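Local atomic coordinates of vitamin B12-binding protein (Vibrio cholerae O395, PDB entry 5YSC), a protein that binds vitamin B12 in the periplasm and probably delivers it to the membrane subunits of the BtuCD importer. Residues H29-A34 with E48-P53; A244-L247 with P252-L255. All blocks are in the same frame, centred on the assembly; numbering follows the deposited sequence.

Interaction 1 belongs to the N-terminal lobe and interaction 2 to the C-terminal lobe, and the two meet where Glu-32 OE2 forms a 2.8 Å salt bridge with Arg-253 NH2. Ile-33 CD1 and Pro-252 CD add a nonpolar contact of 3.6 Å. In 29-34 with 48-53 most of the touching residues are buried, and they meet through a hydroxyl pair and a carboxylate laid against a tyrosine. In 244-247 with 252-255 the contact is only partly buried, and there two waters relay between opposite charges while an indole meets a guanidinium. Both include residues of the cyanocobalamin pocket, and the Glu-32 to Arg-253 bridge ties the lobes near it.

Interaction 1: residues H29-A34 with E48-P53; sequences HATEIA and EYSDYP. With SO4 (sulfate ion), chain C.
Thr-31 and Glu-32, on helix 28-36, face Ser-50 and Tyr-52 of an irregular loop, whose backbone passes with 6.1 Å between the CA atoms of Thr-31 and Ser-50 and makes an inverse gamma turn centred on Ser-50. The polar link is between two hydroxyls: Thr-31 OG1 and Ser-50 OG are 2.8 Å apart and hydrogen-bonded. Small side chains suit this place, because each carries its oxygen on CB and lets helix and loop come close. At chi1 -62° the OG1 of Thr-31 sits beside its own backbone N, which leaves the methyl CG2 to lie against the loop, 3.7 Å from the carbonyl O of Tyr-52. Further bonds, from Thr-31 to Ala-27 O and Ser-25 and from Ser-50 to Ser-47, extend the pair into a small hydrogen-bond network of hydroxyls and one backbone carbonyl.

Glu-32 fills the next position. Its CG packs on Tyr-52 O at 3.3 Å, and the chain then runs extended to cross the tyrosine side chain at about a right angle. The carboxylate is tilted 51° to the ring, with OE1 3.4 Å from Tyr-52 CD2. Its OE2 is held by Arg-253 and Arg-249; the latter also pairs with Asp-51, which probably eases the closeness of two like charges. The ring of Tyr-52 also makes a cation-pi contact with Arg-253, and the peptide bond from Tyr-52 to Pro-53 is cis.

At the loop's start, Tyr-49 N donates to a sulfate, probably from the crystallisation liquor, at 3.1 Å from O1. Here the helix that follows the first strand of the lobe's parallel sheet packs against the loop that follows the second, beyond a beta-alpha-beta crossover. His-29, Glu-48 and Tyr-49 bring this framework to the cyanocobalamin pocket of a two-lobed periplasmic binding protein.

Interaction 2: residues A244-L247 with P252-L255; sequences ADWL and PRTL
Trp-246 and Arg-253 cross at about a right angle, across the short connection between helix 244-248 of the C-terminal lobe and the long C-terminal helix 254-267. The two flat groups are 77° apart: Trp-246 CD1 lies over one face of the guanidinium, while Arg-253 NH1 lies in the indole plane, at its edge, 3.9 Å from NE1. The bend at chi3, -70°, turns the guanidinium across the CD1-NE1 edge of the indole. Nearer the backbone, Arg-253 CB lies 3.7 Å from Trp-246 CD1. A long side chain suits this place because its methylenes meet the aromatic ring while its charge reaches onward to Glu-32 and Tyr-52, a salt bridge and a cation-pi contact.

Asp-245 answers that charge through solvent. Its OD2 and Arg-253 NH2 are too far apart for a salt bridge, and two waters link OD2 to the guanidinium: each donates to OD2, one accepting from NH2 and the other from NH1. The same carboxylate offers OD1 to the amide N40 of cyanocobalamin, so the water-relayed charge probably helps position a ligand-binding group.

The backbones come close at Trp-246 and Thr-254, whose CA atoms are 4.7 Å apart. Thr-254 OG1, which is hydrogen-bonded to Thr-251 N, sits 3.1 Å from Trp-246 O, and Thr-254 CA makes a bent C-H...O contact with Trp-246 O, 3.2 Å long and 138° at the hydrogen.

Interaction 1: residues H29-A34 with E48-P53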
loop_
_atom_site.group_PDB
_atom_site.type_symbol
_atom_site.label_atom_id
_atom_site.label_comp_id
_atom_site.label_asym_id
_atom_site.label_seq_id
_atom_site.Cartn_x
_atom_site.Cartn_y
_atom_site.Cartn_z
ATOM N N HIS A 29 1.421 1.505 6.831
ATOM C CA HIS A 29 0.511 2.495 6.264
ATOM C C HIS A 29 -0.287 3.163 7.357
ATOM O O HIS A 29 -0.556 4.367 7.296
ATOM C CB HIS A 29 -0.436 1.874 5.238
ATOM C CG HIS A 29 -1.720 1.360 5.843
ATOM N ND1 HIS A 29 -1.812 0.142 6.484
ATOM C CD2 HIS A 29 -2.929 1.954 5.980
ATOM C CE1 HIS A 29 -3.028 0.001 6.974
ATOM N NE2 HIS A 29 -3.727 1.077 6.665
ATOM N N ALA A 30 -0.655 2.393 8.391
ATOM C CA ALA A 30 -1.467 2.953 9.459
ATOM C C ALA A 30 -0.709 4.021 10.241
ATOM O O ALA A 30 -1.321 4.982 10.745
ATOM C CB ALA A 30 -1.939 1.829 10.364
ATOM N N THR A 31 0.607 3.884 10.327
ATOM C CA THR A 31 1.430 4.886 10.958
ATOM C C THR A 31 1.468 6.146 10.109
ATOM O O THR A 31 1.335 7.258 10.640
ATOM C CB THR A 31 2.821 4.307 11.189
ATOM O OG1 THR A 31 2.697 3.195 12.081
ATOM C CG2 THR A 31 3.777 5.343 11.753
ATOM N N GLU A 32 1.594 5.996 8.796
ATOM C CA GLU A 32 1.560 7.189 7.954
ATOM C C GLU A 32 0.230 7.931 8.102
ATOM O O GLU A 32 0.198 9.159 8.244
ATOM C CB GLU A 32 1.845 6.837 6.479
ATOM C CG GLU A 32 3.267 6.250 6.254
ATOM C CD GLU A 32 3.784 6.324 4.841
ATOM O OE1 GLU A 32 3.568 7.351 4.159
ATOM O OE2 GLU A 32 4.443 5.344 4.411
ATOM N N ILE A 33 -0.889 7.205 8.032
ATOM C CA ILE A 33 -2.199 7.851 8.094
ATOM C C ILE A 33 -2.424 8.473 9.452
ATOM O O ILE A 33 -3.070 9.529 9.559
ATOM C CB ILE A 33 -3.299 6.835 7.739
ATOM C CG1 ILE A 33 -3.231 6.482 6.242
ATOM C CG2 ILE A 33 -4.630 7.375 8.115
ATOM C CD1 ILE A 33 -3.353 7.576 5.369
ATOM N N ALA A 34 -1.907 7.833 10.504
ATOM C CA ALA A 34 -2.029 8.393 11.853
ATOM C C ALA A 34 -1.352 9.758 11.940
ATOM O O ALA A 34 -1.940 10.722 12.454
ATOM C CB ALA A 34 -1.471 7.422 12.899
ATOM N N GLU A 48 6.824 -2.974 12.886
ATOM C CA GLU A 48 8.034 -3.058 12.087
ATOM C C GLU A 48 7.735 -2.458 10.718
ATOM O O GLU A 48 6.613 -2.544 10.215
ATOM C CB GLU A 48 8.511 -4.517 11.951
ATOM C CG GLU A 48 9.155 -5.078 13.227
ATOM C CD GLU A 48 9.602 -6.552 13.126
ATOM O OE1 GLU A 48 10.076 -7.014 12.070
ATOM O OE2 GLU A 48 9.449 -7.264 14.141
ATOM N N TYR A 49 8.727 -1.791 10.151
ATOM C CA TYR A 49 8.600 -1.045 8.912
ATOM C C TYR A 49 7.738 0.204 9.013
ATOM O O TYR A 49 7.487 0.831 7.986
ATOM C CB TYR A 49 8.085 -1.925 7.785
ATOM C CG TYR A 49 9.204 -2.704 7.180
ATOM C CD1 TYR A 49 9.610 -3.873 7.751
ATOM C CD2 TYR A 49 9.867 -2.245 6.073
ATOM C CE1 TYR A 49 10.657 -4.609 7.219
ATOM C CE2 TYR A 49 10.912 -2.957 5.517
ATOM C CZ TYR A 49 11.297 -4.142 6.099
ATOM O OH TYR A 49 12.330 -4.858 5.556
ATOM N N SER A 50 7.322 0.619 10.203
ATOM C CA SER A 50 6.716 1.941 10.384
ATOM C C SER A 50 7.865 2.933 10.430
ATOM O O SER A 50 8.322 3.356 11.493
ATOM C CB SER A 50 5.862 2.012 11.646
ATOM O OG SER A 50 4.680 1.250 11.538
ATOM N N ASP A 51 8.350 3.290 9.241
ATOM C CA ASP A 51 9.525 4.157 9.097
ATOM C C ASP A 51 9.202 5.501 8.471
ATOM O O ASP A 51 10.124 6.216 8.030
ATOM C CB ASP A 51 10.585 3.460 8.272
ATOM C CG ASP A 51 10.096 3.056 6.889
ATOM O OD1 ASP A 51 8.994 3.475 6.424
ATOM O OD2 ASP A 51 10.868 2.313 6.248
ATOM N N TYR A 52 7.917 5.862 8.398
ATOM C CA TYR A 52 7.519 7.097 7.809
ATOM C C TYR A 52 6.310 7.673 8.542
ATOM O O TYR A 52 5.340 6.934 8.779
ATOM C CB TYR A 52 7.172 6.981 6.336
ATOM C CG TYR A 52 7.148 8.347 5.713
ATOM C CD1 TYR A 52 8.313 8.920 5.251
ATOM C CD2 TYR A 52 5.989 9.112 5.697
ATOM C CE1 TYR A 52 8.325 10.194 4.758
ATOM C CE2 TYR A 52 5.992 10.427 5.173
ATOM C CZ TYR A 52 7.179 10.950 4.720
ATOM O OH TYR A 52 7.184 12.253 4.208
ATOM N N PRO A 53 6.305 8.954 8.863
ATOM C CA PRO A 53 7.432 9.906 8.813
ATOM C C PRO A 53 8.590 9.343 9.622
ATOM O O PRO A 53 8.404 8.490 10.492
ATOM C CB PRO A 53 6.859 11.154 9.472
ATOM C CG PRO A 53 5.401 11.080 9.299
ATOM C CD PRO A 53 5.108 9.586 9.450
HETATM S S SO4 C . 11.787 -1.901 12.162
HETATM O O1 SO4 C . 11.156 -0.681 11.629
HETATM O O2 SO4 C . 13.224 -1.682 12.342
HETATM O O3 SO4 C . 11.585 -2.980 11.196
HETATM O O4 SO4 C . 11.238 -2.262 13.469
#

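Interaction 2: residues A244-L247 with P252-L255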
loop_
_atom_site.group_PDB
_atom_site.type_symbol
_atom_site.label_atom_id
_atom_site.label_comp_id
_atom_site.label_asym_id
_atom_site.label_seq_id
_atom_site.Cartn_x
_atom_site.Cartn_y
_atom_site.Cartn_z
ATOM N N ALA A 244 8.053 0.943 -3.709
ATOM C CA ALA A 244 7.171 0.052 -2.971
ATOM C C ALA A 244 6.566 0.731 -1.745
ATOM O O ALA A 244 5.422 0.415 -1.358
ATOM C CB ALA A 244 7.941 -1.206 -2.566
ATOM N N ASP A 245 7.292 1.661 -1.123
ATOM C CA ASP A 245 6.741 2.381 0.028
ATOM C C ASP A 245 5.505 3.182 -0.364
ATOM O O ASP A 245 4.508 3.220 0.366
ATOM C CB ASP A 245 7.803 3.307 0.626
ATOM C CG ASP A 245 8.952 2.578 1.325
ATOM O OD1 ASP A 245 8.957 1.323 1.408
ATOM O OD2 ASP A 245 9.906 3.320 1.769
ATOM N N TRP A 246 5.548 3.840 -1.514
ATOM C CA TRP A 246 4.412 4.642 -1.946
ATOM C C TRP A 246 3.256 3.764 -2.363
ATOM O O TRP A 246 2.086 4.119 -2.164
ATOM C CB TRP A 246 4.796 5.506 -3.152
ATOM C CG TRP A 246 5.907 6.484 -2.958
ATOM C CD1 TRP A 246 6.439 6.968 -1.778
ATOM C CD2 TRP A 246 6.622 7.120 -4.007
ATOM N NE1 TRP A 246 7.457 7.861 -2.061
ATOM C CE2 TRP A 246 7.599 7.949 -3.417
ATOM C CE3 TRP A 246 6.555 7.046 -5.392
ATOM C CZ2 TRP A 246 8.449 8.721 -4.161
ATOM C CZ3 TRP A 246 7.437 7.796 -6.151
ATOM C CH2 TRP A 246 8.388 8.610 -5.536
ATOM N N LEU A 247 3.592 2.678 -3.044
ATOM C CA LEU A 247 2.634 1.879 -3.781
ATOM C C LEU A 247 1.910 0.901 -2.880
ATOM O O LEU A 247 0.683 0.825 -2.898
ATOM C CB LEU A 247 3.375 1.143 -4.889
ATOM C CG LEU A 247 2.475 0.231 -5.716
ATOM C CD1 LEU A 247 1.405 0.972 -6.524
ATOM C CD2 LEU A 247 3.353 -0.625 -6.573
ATOM N N PRO A 252 -0.978 9.030 2.075
ATOM C CA PRO A 252 -0.834 10.188 1.170
ATOM C C PRO A 252 0.227 10.012 0.109
ATOM O O PRO A 252 0.050 10.537 -1.007
ATOM C CB PRO A 252 -0.476 11.316 2.140
ATOM C CG PRO A 252 -1.195 10.869 3.437
ATOM C CD PRO A 252 -0.909 9.421 3.483
ATOM N N ARG A 253 1.315 9.277 0.407
ATOM C CA ARG A 253 2.345 9.086 -0.595
ATOM C C ARG A 253 1.889 8.175 -1.726
ATOM O O ARG A 253 2.532 8.127 -2.774
ATOM C CB ARG A 253 3.632 8.599 0.081
ATOM C CG ARG A 253 4.123 9.527 1.139
ATOM C CD ARG A 253 5.557 9.250 1.518
ATOM N NE ARG A 253 5.689 7.989 2.229
ATOM C CZ ARG A 253 6.798 7.275 2.369
ATOM N NH1 ARG A 253 7.926 7.616 1.757
ATOM N NH2 ARG A 253 6.760 6.143 3.097
ATOM N N THR A 254 0.779 7.460 -1.571
ATOM C CA THR A 254 0.276 6.691 -2.698
ATOM C C THR A 254 -0.037 7.587 -3.884
ATOM O O THR A 254 0.056 7.139 -5.012
ATOM C CB THR A 254 -0.952 5.874 -2.276
ATOM O OG1 THR A 254 -0.625 5.125 -1.089
ATOM C CG2 THR A 254 -1.413 4.902 -3.371
ATOM N N LEU A 255 -0.327 8.871 -3.672
ATOM C CA LEU A 255 -0.529 9.705 -4.846
ATOM C C LEU A 255 0.768 9.931 -5.629
ATOM O O LEU A 255 0.701 10.113 -6.845
ATOM C CB LEU A 255 -1.180 11.013 -4.441
ATOM C CG LEU A 255 -2.552 10.770 -3.804
ATOM C CD1 LEU A 255 -3.207 12.131 -3.516
ATOM C CD2 LEU A 255 -3.481 9.873 -4.612
HETATM O O HOH W 1 9.137 4.824 4.050
HETATM O O HOH W 2 10.196 5.968 1.248
#